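Local atomic coordinates of sensor histidine kinase CitA (Klebsiella pneumoniae, PDB entry 1P0Z), a protein that senses citrate through its periplasmic domain, the part described here, and probably phosphorylates its partner CitB to switch on the citrate-fermentation genes. Residues A[5-16]-A[119-128]; A[32-42]-A[53-64]. All blocks are in the same frame, centred on the assembly; numbering follows the deposited sequence.

Interaction 1 (A[5-16]-A[119-128]); sequences HYQVGQRALIQA and VSVGYTIEQL. With MO7 (bis(mu4-oxo)-bis(mu3-oxo)-octakis(mu2-oxo)-dodecaoxo-heptamolybdenum (VI)), chain M.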
loop_
_atom_site.group_PDB
_atom_site.type_symbol
_atom_site.label_atom_id
_atom_site.label_comp_id
_atom_site.label_asym_id
_atom_site.label_seq_id
_atom_site.Cartn_x
_atom_site.Cartn_y
_atom_site.Cartn_z
ATOM N N HIS A 5 3.089 -12.988 12.558
ATOM C CA HIS A 5 2.336 -13.425 11.365
ATOM C C HIS A 5 3.209 -13.322 10.127
ATOM O O HIS A 5 2.901 -12.642 9.144
ATOM C CB HIS A 5 1.085 -12.574 11.233
ATOM C CG HIS A 5 0.314 -12.528 12.504
ATOM N ND1 HIS A 5 -0.345 -13.659 12.959
ATOM C CD2 HIS A 5 0.237 -11.537 13.439
ATOM C CE1 HIS A 5 -0.813 -13.327 14.155
ATOM N NE2 HIS A 5 -0.506 -12.064 14.499
ATOM N N TYR A 6 4.303 -14.067 10.173
ATOM C CA TYR A 6 5.300 -14.051 9.103
ATOM C C TYR A 6 4.721 -14.278 7.706
ATOM O O TYR A 6 4.995 -13.491 6.794
ATOM C CB TYR A 6 6.336 -15.124 9.389
ATOM C CG TYR A 6 7.358 -15.244 8.299
ATOM C CD1 TYR A 6 8.320 -14.267 8.145
ATOM C CD2 TYR A 6 7.303 -16.302 7.374
ATOM C CE1 TYR A 6 9.216 -14.314 7.081
ATOM C CE2 TYR A 6 8.209 -16.356 6.309
ATOM C CZ TYR A 6 9.149 -15.358 6.179
ATOM O OH TYR A 6 10.067 -15.394 5.138
ATOM N N GLN A 7 3.921 -15.327 7.537
ATOM C CA GLN A 7 3.374 -15.578 6.207
ATOM C C GLN A 7 2.459 -14.484 5.730
ATOM O O GLN A 7 2.441 -14.163 4.540
ATOM C CB GLN A 7 2.631 -16.923 6.137
ATOM C CG GLN A 7 3.567 -18.122 6.184
ATOM C CD GLN A 7 2.857 -19.389 5.634
ATOM O OE1 GLN A 7 2.326 -19.363 4.526
ATOM N NE2 GLN A 7 2.832 -20.466 6.403
ATOM N N VAL A 8 1.648 -13.937 6.624
ATOM C CA VAL A 8 0.775 -12.843 6.193
ATOM C C VAL A 8 1.611 -11.651 5.711
ATOM O O VAL A 8 1.291 -11.021 4.711
ATOM C CB VAL A 8 -0.135 -12.414 7.354
ATOM C CG1 VAL A 8 -0.941 -11.140 6.986
ATOM C CG2 VAL A 8 -1.107 -13.619 7.670
ATOM N N GLY A 9 2.657 -11.306 6.462
ATOM C CA GLY A 9 3.481 -10.171 6.062
ATOM C C GLY A 9 4.131 -10.414 4.699
ATOM O O GLY A 9 4.172 -9.494 3.883
ATOM N N GLN A 10 4.578 -11.643 4.439
ATOM C CA GLN A 10 5.208 -11.940 3.149
ATOM C C GLN A 10 4.201 -11.815 2.018
ATOM O O GLN A 10 4.552 -11.307 0.957
ATOM C CB GLN A 10 5.867 -13.325 3.191
ATOM C CG GLN A 10 7.085 -13.381 4.119
ATOM C CD GLN A 10 8.161 -12.339 3.754
ATOM O OE1 GLN A 10 8.768 -12.414 2.698
ATOM N NE2 GLN A 10 8.366 -11.356 4.628
ATOM N N ARG A 11 2.969 -12.270 2.247
ATOM C CA ARG A 11 1.886 -12.171 1.260
ATOM C C ARG A 11 1.599 -10.698 0.978
ATOM O O ARG A 11 1.437 -10.267 -0.181
ATOM C CB ARG A 11 0.595 -12.861 1.780
ATOM C CG ARG A 11 0.432 -14.326 1.361
ATOM C CD ARG A 11 -0.043 -14.429 -0.125
ATOM N NE ARG A 11 -1.447 -14.014 -0.272
ATOM C CZ ARG A 11 -1.980 -13.516 -1.389
ATOM N NH1 ARG A 11 -1.226 -13.353 -2.490
ATOM N NH2 ARG A 11 -3.275 -13.169 -1.410
ATOM N N ALA A 12 1.563 -9.899 2.039
ATOM C CA ALA A 12 1.280 -8.470 1.856
ATOM C C ALA A 12 2.402 -7.798 1.075
ATOM O O ALA A 12 2.140 -6.959 0.178
ATOM C CB ALA A 12 1.142 -7.799 3.240
ATOM N N LEU A 13 3.635 -8.144 1.421
ATOM C CA LEU A 13 4.787 -7.524 0.777
ATOM C C LEU A 13 4.866 -7.875 -0.710
ATOM O O LEU A 13 5.094 -6.987 -1.551
ATOM C CB LEU A 13 6.075 -7.910 1.513
ATOM C CG LEU A 13 7.381 -7.377 0.910
ATOM C CD1 LEU A 13 7.332 -5.847 0.800
ATOM C CD2 LEU A 13 8.534 -7.878 1.784
ATOM N N ILE A 14 4.647 -9.150 -1.018
ATOM C CA ILE A 14 4.699 -9.596 -2.407
ATOM C C ILE A 14 3.672 -8.844 -3.218
ATOM O O ILE A 14 3.980 -8.349 -4.291
ATOM C CB ILE A 14 4.448 -11.130 -2.529
ATOM C CG1 ILE A 14 5.695 -11.884 -2.060
ATOM C CG2 ILE A 14 4.080 -11.508 -3.982
ATOM C CD1 ILE A 14 6.941 -11.599 -2.902
ATOM N N GLN A 15 2.462 -8.735 -2.690
ATOM C CA GLN A 15 1.384 -8.042 -3.402
ATOM C C GLN A 15 1.693 -6.546 -3.565
ATOM O O GLN A 15 1.415 -5.963 -4.624
ATOM C CB GLN A 15 0.059 -8.208 -2.667
ATOM C CG GLN A 15 -0.464 -9.637 -2.796
ATOM C CD GLN A 15 -1.685 -9.843 -1.922
ATOM O OE1 GLN A 15 -2.810 -9.731 -2.399
ATOM N NE2 GLN A 15 -1.475 -10.116 -0.634
ATOM N N ALA A 16 2.278 -5.916 -2.539
ATOM C CA ALA A 16 2.573 -4.482 -2.666
ATOM C C ALA A 16 3.644 -4.237 -3.719
ATOM O O ALA A 16 3.596 -3.238 -4.433
ATOM C CB ALA A 16 3.043 -3.918 -1.318
ATOM N N VAL A 119 2.666 1.995 -2.322
ATOM C CA VAL A 119 1.514 1.088 -2.232
ATOM C C VAL A 119 1.668 0.358 -0.891
ATOM O O VAL A 119 2.765 -0.070 -0.536
ATOM C CB VAL A 119 1.523 0.011 -3.339
ATOM C CG1 VAL A 119 0.416 -1.038 -3.070
ATOM C CG2 VAL A 119 1.310 0.678 -4.710
ATOM N N SER A 120 0.557 0.266 -0.166
ATOM C CA SER A 120 0.551 -0.432 1.128
ATOM C C SER A 120 -0.592 -1.439 1.057
ATOM O O SER A 120 -1.740 -1.056 0.807
ATOM C CB SER A 120 0.277 0.570 2.266
ATOM O OG SER A 120 0.190 -0.129 3.520
ATOM N N VAL A 121 -0.273 -2.717 1.268
ATOM C CA VAL A 121 -1.300 -3.755 1.271
ATOM C C VAL A 121 -1.377 -4.207 2.727
ATOM O O VAL A 121 -0.383 -4.619 3.306
ATOM C CB VAL A 121 -0.893 -4.927 0.359
ATOM C CG1 VAL A 121 -1.836 -6.090 0.539
ATOM C CG2 VAL A 121 -0.853 -4.426 -1.117
ATOM N N GLY A 122 -2.565 -4.153 3.298
ATOM C CA GLY A 122 -2.676 -4.459 4.717
ATOM C C GLY A 122 -3.666 -5.536 5.106
ATOM O O GLY A 122 -4.686 -5.741 4.442
ATOM N N TYR A 123 -3.310 -6.222 6.200
ATOM C CA TYR A 123 -4.154 -7.284 6.777
ATOM C C TYR A 123 -4.400 -6.947 8.246
ATOM O O TYR A 123 -3.465 -6.914 9.038
ATOM C CB TYR A 123 -3.463 -8.647 6.721
ATOM C CG TYR A 123 -3.383 -9.248 5.334
ATOM C CD1 TYR A 123 -2.457 -8.779 4.401
ATOM C CD2 TYR A 123 -4.222 -10.298 4.973
ATOM C CE1 TYR A 123 -2.359 -9.355 3.116
ATOM C CE2 TYR A 123 -4.149 -10.885 3.696
ATOM C CZ TYR A 123 -3.209 -10.395 2.775
ATOM O OH TYR A 123 -3.183 -10.952 1.529
ATOM N N THR A 124 -5.637 -6.639 8.628
ATOM C CA THR A 124 -5.893 -6.309 10.032
ATOM C C THR A 124 -5.863 -7.613 10.844
ATOM O O THR A 124 -6.614 -8.551 10.583
ATOM C CB THR A 124 -7.243 -5.591 10.178
ATOM O OG1 THR A 124 -7.132 -4.312 9.547
ATOM C CG2 THR A 124 -7.626 -5.425 11.678
ATOM N N ILE A 125 -5.014 -7.621 11.854
ATOM C CA ILE A 125 -4.734 -8.795 12.633
ATOM C C ILE A 125 -5.886 -9.484 13.310
ATOM O O ILE A 125 -5.994 -10.727 13.276
ATOM C CB ILE A 125 -3.558 -8.477 13.609
ATOM C CG1 ILE A 125 -2.276 -8.259 12.758
ATOM C CG2 ILE A 125 -3.274 -9.666 14.521
ATOM C CD1 ILE A 125 -1.096 -7.645 13.520
ATOM N N GLU A 126 -6.773 -8.699 13.868
ATOM C CA GLU A 126 -7.871 -9.298 14.564
ATOM C C GLU A 126 -8.760 -10.077 13.626
ATOM O O GLU A 126 -9.447 -10.990 14.083
ATOM C CB GLU A 126 -8.643 -8.214 15.335
ATOM C CG GLU A 126 -10.162 -8.372 15.378
ATOM C CD GLU A 126 -10.832 -7.718 14.170
ATOM O OE1 GLU A 126 -10.662 -6.494 13.959
ATOM O OE2 GLU A 126 -11.529 -8.423 13.425
ATOM N N GLN A 127 -8.746 -9.743 12.332
ATOM C CA GLN A 127 -9.579 -10.409 11.343
ATOM C C GLN A 127 -8.939 -11.638 10.668
ATOM O O GLN A 127 -9.548 -12.283 9.825
ATOM C CB GLN A 127 -10.000 -9.403 10.275
ATOM C CG GLN A 127 -10.910 -8.272 10.769
ATOM C CD GLN A 127 -10.998 -7.131 9.755
ATOM O OE1 GLN A 127 -11.170 -7.361 8.555
ATOM N NE2 GLN A 127 -10.879 -5.902 10.236
ATOM N N LEU A 128 -7.701 -11.957 11.012
ATOM C CA LEU A 128 -7.084 -13.136 10.409
ATOM C C LEU A 128 -7.856 -14.413 10.797
ATOM O O LEU A 128 -8.371 -14.516 11.900
ATOM C CB LEU A 128 -5.647 -13.295 10.906
ATOM C CG LEU A 128 -4.687 -12.190 10.447
ATOM C CD1 LEU A 128 -3.327 -12.419 11.088
ATOM C CD2 LEU A 128 -4.571 -12.187 8.936
HETATM MO MO1 MO7 M . 0.364 -19.101 12.428
HETATM O O1 MO7 M . 1.263 -20.022 11.450
HETATM O O2 MO7 M . -0.642 -17.643 13.560
HETATM O O3 MO7 M . -0.846 -18.342 11.150
HETATM O O4 MO7 M . -0.763 -20.288 13.174
HETATM O O5 MO7 M . 1.568 -17.425 11.536
HETATM MO MO2 MO7 M . -2.016 -18.876 14.689
HETATM O O6 MO7 M . -2.829 -17.816 15.636
HETATM O O7 MO7 M . -2.922 -18.521 13.080
HETATM O O8 MO7 M . -2.745 -20.428 15.084
HETATM MO MO3 MO7 M . -2.138 -16.877 12.229
HETATM O O9 MO7 M . -0.733 -15.784 11.363
HETATM O O10 MO7 M . -2.740 -15.672 13.299
HETATM O O11 MO7 M . -3.300 -16.864 10.958
HETATM MO MO4 MO7 M . 0.283 -16.745 9.987
HETATM O O12 MO7 M . 1.200 -18.240 9.192
HETATM O O13 MO7 M . -1.020 -16.826 8.808
HETATM O O14 MO7 M . 1.290 -15.387 9.453
HETATM MO MO5 MO7 M . 2.803 -18.528 10.211
HETATM O O15 MO7 M . 3.816 -17.337 9.464
HETATM O O16 MO7 M . 3.323 -19.999 9.468
HETATM O O17 MO7 M . 1.632 -18.812 13.818
HETATM O O18 MO7 M . -0.439 -18.966 15.740
HETATM O O19 MO7 M . 3.675 -18.696 11.908
HETATM MO MO6 MO7 M . 0.697 -17.425 15.221
HETATM MO MO7 MO7 M . 3.108 -17.294 13.046
HETATM O O20 MO7 M . 1.873 -16.312 14.117
HETATM O O21 MO7 M . -0.119 -16.233 15.973
HETATM O O22 MO7 M . 1.932 -17.887 16.380
HETATM O O23 MO7 M . 4.183 -17.798 14.367
HETATM O O24 MO7 M . 3.967 -15.949 12.341
#

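Interaction 2 (A[32-42]-A[53-64]); sequences RDLARIKALID and ITVGDASGQRLY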
loop_
_atom_site.group_PDB
_atom_site.type_symbol
_atom_site.label_atom_id
_atom_site.label_comp_id
_atom_site.label_asym_id
_atom_site.label_seq_id
_atom_site.Cartn_x
_atom_site.Cartn_y
_atom_site.Cartn_z
ATOM N N ARG A 32 -1.869 11.734 -11.855
ATOM C CA ARG A 32 -2.730 11.994 -10.707
ATOM C C ARG A 32 -4.180 11.756 -11.106
ATOM O O ARG A 32 -5.084 12.514 -10.746
ATOM C CB ARG A 32 -2.531 13.422 -10.179
ATOM C CG ARG A 32 -1.126 13.698 -9.644
ATOM C CD ARG A 32 -1.042 15.047 -8.908
ATOM N NE ARG A 32 -1.747 15.056 -7.624
ATOM C CZ ARG A 32 -1.247 14.547 -6.496
ATOM N NH1 ARG A 32 -0.039 13.992 -6.499
ATOM N NH2 ARG A 32 -1.946 14.600 -5.364
ATOM N N ASP A 33 -4.403 10.691 -11.865
ATOM C CA ASP A 33 -5.738 10.363 -12.314
ATOM C C ASP A 33 -6.426 9.434 -11.306
ATOM O O ASP A 33 -6.318 8.202 -11.429
ATOM C CB ASP A 33 -5.670 9.670 -13.669
ATOM C CG ASP A 33 -7.042 9.476 -14.287
ATOM O OD1 ASP A 33 -8.052 9.466 -13.541
ATOM O OD2 ASP A 33 -7.108 9.319 -15.533
ATOM N N LEU A 34 -7.154 10.025 -10.355
ATOM C CA LEU A 34 -7.844 9.275 -9.291
ATOM C C LEU A 34 -8.823 8.198 -9.737
ATOM O O LEU A 34 -8.850 7.102 -9.158
ATOM C CB LEU A 34 -8.572 10.236 -8.338
ATOM C CG LEU A 34 -7.686 11.301 -7.671
ATOM C CD1 LEU A 34 -8.548 12.049 -6.663
ATOM C CD2 LEU A 34 -6.458 10.680 -6.975
ATOM N N ALA A 35 -9.635 8.502 -10.749
ATOM C CA ALA A 35 -10.599 7.518 -11.236
ATOM C C ALA A 35 -9.870 6.342 -11.861
ATOM O O ALA A 35 -10.293 5.190 -11.709
ATOM C CB ALA A 35 -11.531 8.147 -12.277
ATOM N N ARG A 36 -8.787 6.639 -12.583
ATOM C CA ARG A 36 -8.009 5.586 -13.236
ATOM C C ARG A 36 -7.376 4.683 -12.139
ATOM O O ARG A 36 -7.382 3.441 -12.253
ATOM C CB ARG A 36 -6.924 6.208 -14.110
ATOM C CG ARG A 36 -6.058 5.201 -14.855
ATOM C CD ARG A 36 -6.912 4.199 -15.635
ATOM N NE ARG A 36 -6.079 3.177 -16.265
ATOM C CZ ARG A 36 -6.520 1.966 -16.612
ATOM N NH1 ARG A 36 -7.793 1.614 -16.390
ATOM N NH2 ARG A 36 -5.687 1.103 -17.180
ATOM N N ILE A 37 -6.843 5.305 -11.087
ATOM C CA ILE A 37 -6.248 4.532 -9.988
ATOM C C ILE A 37 -7.313 3.649 -9.343
ATOM O O ILE A 37 -7.082 2.462 -9.078
ATOM C CB ILE A 37 -5.616 5.476 -8.941
ATOM C CG1 ILE A 37 -4.408 6.164 -9.587
ATOM C CG2 ILE A 37 -5.154 4.684 -7.684
ATOM C CD1 ILE A 37 -3.812 7.268 -8.766
ATOM N N LYS A 38 -8.490 4.222 -9.097
ATOM C CA LYS A 38 -9.586 3.445 -8.504
ATOM C C LYS A 38 -9.967 2.249 -9.386
ATOM O O LYS A 38 -10.186 1.140 -8.898
ATOM C CB LYS A 38 -10.815 4.343 -8.305
ATOM C CG LYS A 38 -12.004 3.637 -7.674
ATOM C CD LYS A 38 -13.204 4.598 -7.629
ATOM C CE LYS A 38 -14.270 4.190 -6.603
ATOM N NZ LYS A 38 -14.747 2.801 -6.700
ATOM N N ALA A 39 -10.056 2.486 -10.701
ATOM C CA ALA A 39 -10.397 1.410 -11.638
ATOM C C ALA A 39 -9.363 0.282 -11.627
ATOM O O ALA A 39 -9.701 -0.900 -11.841
ATOM C CB ALA A 39 -10.529 1.971 -13.051
ATOM N N LEU A 40 -8.105 0.640 -11.375
ATOM C CA LEU A 40 -7.041 -0.359 -11.340
ATOM C C LEU A 40 -6.984 -1.109 -10.006
ATOM O O LEU A 40 -6.799 -2.329 -9.972
ATOM C CB LEU A 40 -5.677 0.301 -11.577
ATOM C CG LEU A 40 -5.362 0.851 -12.975
ATOM C CD1 LEU A 40 -4.132 1.798 -12.923
ATOM C CD2 LEU A 40 -5.109 -0.319 -13.938
ATOM N N ILE A 41 -7.149 -0.380 -8.910
ATOM C CA ILE A 41 -7.027 -1.001 -7.595
ATOM C C ILE A 41 -8.258 -1.727 -7.081
ATOM O O ILE A 41 -8.142 -2.760 -6.452
ATOM C CB ILE A 41 -6.584 0.031 -6.544
ATOM C CG1 ILE A 41 -5.267 0.696 -6.982
ATOM C CG2 ILE A 41 -6.432 -0.640 -5.203
ATOM C CD1 ILE A 41 -4.097 -0.236 -7.114
ATOM N N ASP A 42 -9.450 -1.191 -7.351
ATOM C CA ASP A 42 -10.659 -1.860 -6.855
ATOM C C ASP A 42 -10.720 -3.348 -7.185
ATOM O O ASP A 42 -11.035 -4.150 -6.318
ATOM C CB ASP A 42 -11.925 -1.211 -7.428
ATOM C CG ASP A 42 -12.371 0.021 -6.661
ATOM O OD1 ASP A 42 -11.847 0.324 -5.561
ATOM O OD2 ASP A 42 -13.310 0.704 -7.158
ATOM N N ILE A 53 -5.990 -1.800 0.610
ATOM C CA ILE A 53 -4.835 -1.386 -0.168
ATOM C C ILE A 53 -4.925 0.136 -0.181
ATOM O O ILE A 53 -5.992 0.694 -0.460
ATOM C CB ILE A 53 -4.885 -1.868 -1.640
ATOM C CG1 ILE A 53 -4.935 -3.390 -1.669
ATOM C CG2 ILE A 53 -3.664 -1.310 -2.396
ATOM C CD1 ILE A 53 -5.099 -3.986 -3.083
ATOM N N THR A 54 -3.805 0.792 0.108
ATOM C CA THR A 54 -3.733 2.239 0.081
ATOM C C THR A 54 -2.662 2.636 -0.930
ATOM O O THR A 54 -1.607 1.978 -1.009
ATOM C CB THR A 54 -3.288 2.811 1.476
ATOM O OG1 THR A 54 -4.314 2.559 2.447
ATOM C CG2 THR A 54 -3.029 4.352 1.385
ATOM N N VAL A 55 -2.926 3.693 -1.711
ATOM C CA VAL A 55 -1.930 4.183 -2.656
ATOM C C VAL A 55 -1.695 5.656 -2.315
ATOM O O VAL A 55 -2.666 6.420 -2.135
ATOM C CB VAL A 55 -2.402 4.111 -4.130
ATOM C CG1 VAL A 55 -1.281 4.697 -5.037
ATOM C CG2 VAL A 55 -2.716 2.638 -4.520
ATOM N N GLY A 56 -0.422 6.015 -2.169
ATOM C CA GLY A 56 -0.116 7.408 -1.864
ATOM C C GLY A 56 0.823 8.016 -2.901
ATOM O O GLY A 56 1.515 7.292 -3.630
ATOM N N ASP A 57 0.852 9.350 -2.962
ATOM C CA ASP A 57 1.772 10.004 -3.891
ATOM C C ASP A 57 3.145 10.185 -3.237
ATOM O O ASP A 57 3.415 9.663 -2.137
ATOM C CB ASP A 57 1.194 11.333 -4.420
ATOM C CG ASP A 57 1.147 12.434 -3.376
ATOM O OD1 ASP A 57 1.734 12.312 -2.276
ATOM O OD2 ASP A 57 0.500 13.466 -3.697
ATOM N N ALA A 58 4.037 10.916 -3.908
ATOM C CA ALA A 58 5.391 11.063 -3.404
ATOM C C ALA A 58 5.502 11.717 -2.025
ATOM O O ALA A 58 6.467 11.473 -1.292
ATOM C CB ALA A 58 6.245 11.838 -4.440
ATOM N N SER A 59 4.545 12.578 -1.688
ATOM C CA SER A 59 4.580 13.240 -0.390
ATOM C C SER A 59 3.736 12.460 0.624
ATOM O O SER A 59 3.594 12.875 1.781
ATOM C CB SER A 59 4.041 14.672 -0.515
ATOM O OG SER A 59 2.640 14.647 -0.774
ATOM N N GLY A 60 3.168 11.330 0.193
ATOM C CA GLY A 60 2.359 10.546 1.109
ATOM C C GLY A 60 0.899 10.965 1.170
ATOM O O GLY A 60 0.175 10.576 2.100
ATOM N N GLN A 61 0.464 11.786 0.220
ATOM C CA GLN A 61 -0.959 12.159 0.171
ATOM C C GLN A 61 -1.698 10.976 -0.503
ATOM O O GLN A 61 -1.289 10.503 -1.543
ATOM C CB GLN A 61 -1.170 13.434 -0.673
ATOM C CG GLN A 61 -2.644 13.833 -0.685
ATOM C CD GLN A 61 -2.905 15.056 -1.557
ATOM O OE1 GLN A 61 -3.508 14.963 -2.633
ATOM N NE2 GLN A 61 -2.437 16.208 -1.096
ATOM N N ARG A 62 -2.789 10.503 0.093
ATOM C CA ARG A 62 -3.497 9.358 -0.490
ATOM C C ARG A 62 -4.199 9.629 -1.810
ATOM O O ARG A 62 -4.937 10.606 -1.947
ATOM C CB ARG A 62 -4.512 8.780 0.502
ATOM C CG ARG A 62 -3.881 8.307 1.822
ATOM C CD ARG A 62 -4.933 7.498 2.627
ATOM N NE ARG A 62 -4.462 7.237 3.994
ATOM C CZ ARG A 62 -4.577 8.121 4.985
ATOM N NH1 ARG A 62 -5.159 9.312 4.765
ATOM N NH2 ARG A 62 -4.092 7.835 6.181
ATOM N N LEU A 63 -3.921 8.758 -2.778
ATOM C CA LEU A 63 -4.554 8.798 -4.081
ATOM C C LEU A 63 -5.670 7.737 -4.114
ATOM O O LEU A 63 -6.561 7.775 -4.974
ATOM C CB LEU A 63 -3.531 8.509 -5.186
ATOM C CG LEU A 63 -2.339 9.460 -5.231
ATOM C CD1 LEU A 63 -1.351 9.000 -6.291
ATOM C CD2 LEU A 63 -2.817 10.889 -5.500
ATOM N N TYR A 64 -5.602 6.783 -3.170
ATOM C CA TYR A 64 -6.611 5.738 -3.065
ATOM C C TYR A 64 -6.636 5.184 -1.656
ATOM O O TYR A 64 -5.576 4.992 -1.045
ATOM C CB TYR A 64 -6.306 4.573 -4.045
ATOM C CG TYR A 64 -7.304 3.416 -3.952
ATOM C CD1 TYR A 64 -7.153 2.409 -2.989
ATOM C CD2 TYR A 64 -8.390 3.327 -4.839
ATOM C CE1 TYR A 64 -8.061 1.335 -2.915
ATOM C CE2 TYR A 64 -9.302 2.264 -4.779
ATOM C CZ TYR A 64 -9.131 1.271 -3.824
ATOM O OH TYR A 64 -9.987 0.203 -3.839
HETATM O O HOH W 1 -8.648 6.803 -6.422
#

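Interaction 1 (A[5-16]-A[119-128])
Tyr123 of strand 119-124 reaches across to helix 6-16 and touches it along the whole length of its side chain. Tyr123 CB starts the contact, 3.6 Å from Val8 CG1. Tyr123 CG follows, 3.5 Å from the same Val8 CG1 methyl. That methyl comes in at a slant to the ring. Further out, Tyr123 CE1 meets Ala12 CB at the ring edge, at 3.8 Å. At the tip, Tyr123 OH accepts a hydrogen bond of 2.9 Å from Gln15 NE2. The amide and ring planes are 55° apart. The phenol also bonds to Asp49, which forms a salt bridge with Arg11 NH2. Gln15 NE2 uses its second N-H on Arg11 O, at 3.0 Å, coming from above the carbonyl plane. Gln15 OE1 is bonded to Ser48, so both ends of the amide are held and its rotation is fixed. Helix and strand run nearly antiparallel, at 153°. The helix is the N-terminal one, laid along the antiparallel sheet of this extracellular PAS (Cache) domain. Small residues let it sit close: Ala12 CB rests on Val121 O, and Ala16 CB on Val121 CG2 at 3.9 Å. At the far end, His5 is the N-cap residue. Leu128 CD1 lies over one face of its imidazole in a CH-pi contact. Ile125 CG2 approaches the same ring obliquely. With chi1 at -51°, the His5 ring stands beside its backbone N, and His5 ND1 donates to heptamolybdate O9 at 2.7 Å. The backbone N atoms of Tyr6 and Gln7, in the first turn of the helix, also donate to the cluster. His130 and His131 add further bonds to this anion from the C-terminal end of the chain.

Interaction 2 (A[32-42]-A[53-64])
Leu63 and Tyr64 meet Ile37 of helix 34-42 side by side, because a classic beta bulge sets both of them opposite Val55. Both their N atoms bond to Val55 O. Ile37 CG2 touches Tyr64 CB, while Ile37 CD1 packs on Leu63 CB. Tyr64 CG is anti to its own N (chi1 178°), and the ring reaches the turn that holds Lys38, Ile41 and Asp42. Ile41 CG2 lies over one face of the Tyr64 ring in a CH-pi contact, 3.7 Å from the centroid. The core continues where Ile41 CG1 meets Val55 CG2 at 4.0 Å. Tyr64 OH donates to Asp42 OD1 at 2.5 Å, nearly in line with the C-O bond. Lys38 NZ forms a salt bridge with Asp42 OD2, on its syn side. A water bridges Leu34 O and Leu63 O. Arg32, closing the preceding helix in a Schellman motif, reaches across to the hairpin loop. Arg32 NH1 and Arg32 NH2 both grip Asp57 OD2, at 2.9 Å and 3.2 Å, from the anti side. Asp57 OD1 takes Ser59 N in an Asx turn, and also Ser59 OG and Gln61 N. This carboxylate thus pins the loop leading to Arg62, a citrate-binding residue. The donors on each carboxylate, with Arg32 on Asp57 and Lys38 on Asp42, are consistent with both being ionised.

From the N terminus, helix 6-20 comes first, and its segment 5-16 is later met by the last strand. The chain then passes through helix 23-30 to segment 32-42. Interaction 2 closes a short loop when strand 52-57 and its hairpin partner 62-64 return against that helix. Interaction 1 closes a much longer loop when, near the C terminus, 119-128 comes back to the first helix. Interaction 2 is therefore nested inside it. Strands 52-57 and 115-124 are neighbours in one sheet, where Ser120 O lies 2.9 Å from Thr54 N, probably a hydrogen bond. The two contacts thus fasten helices 6-20 and 34-47 to adjoining strands.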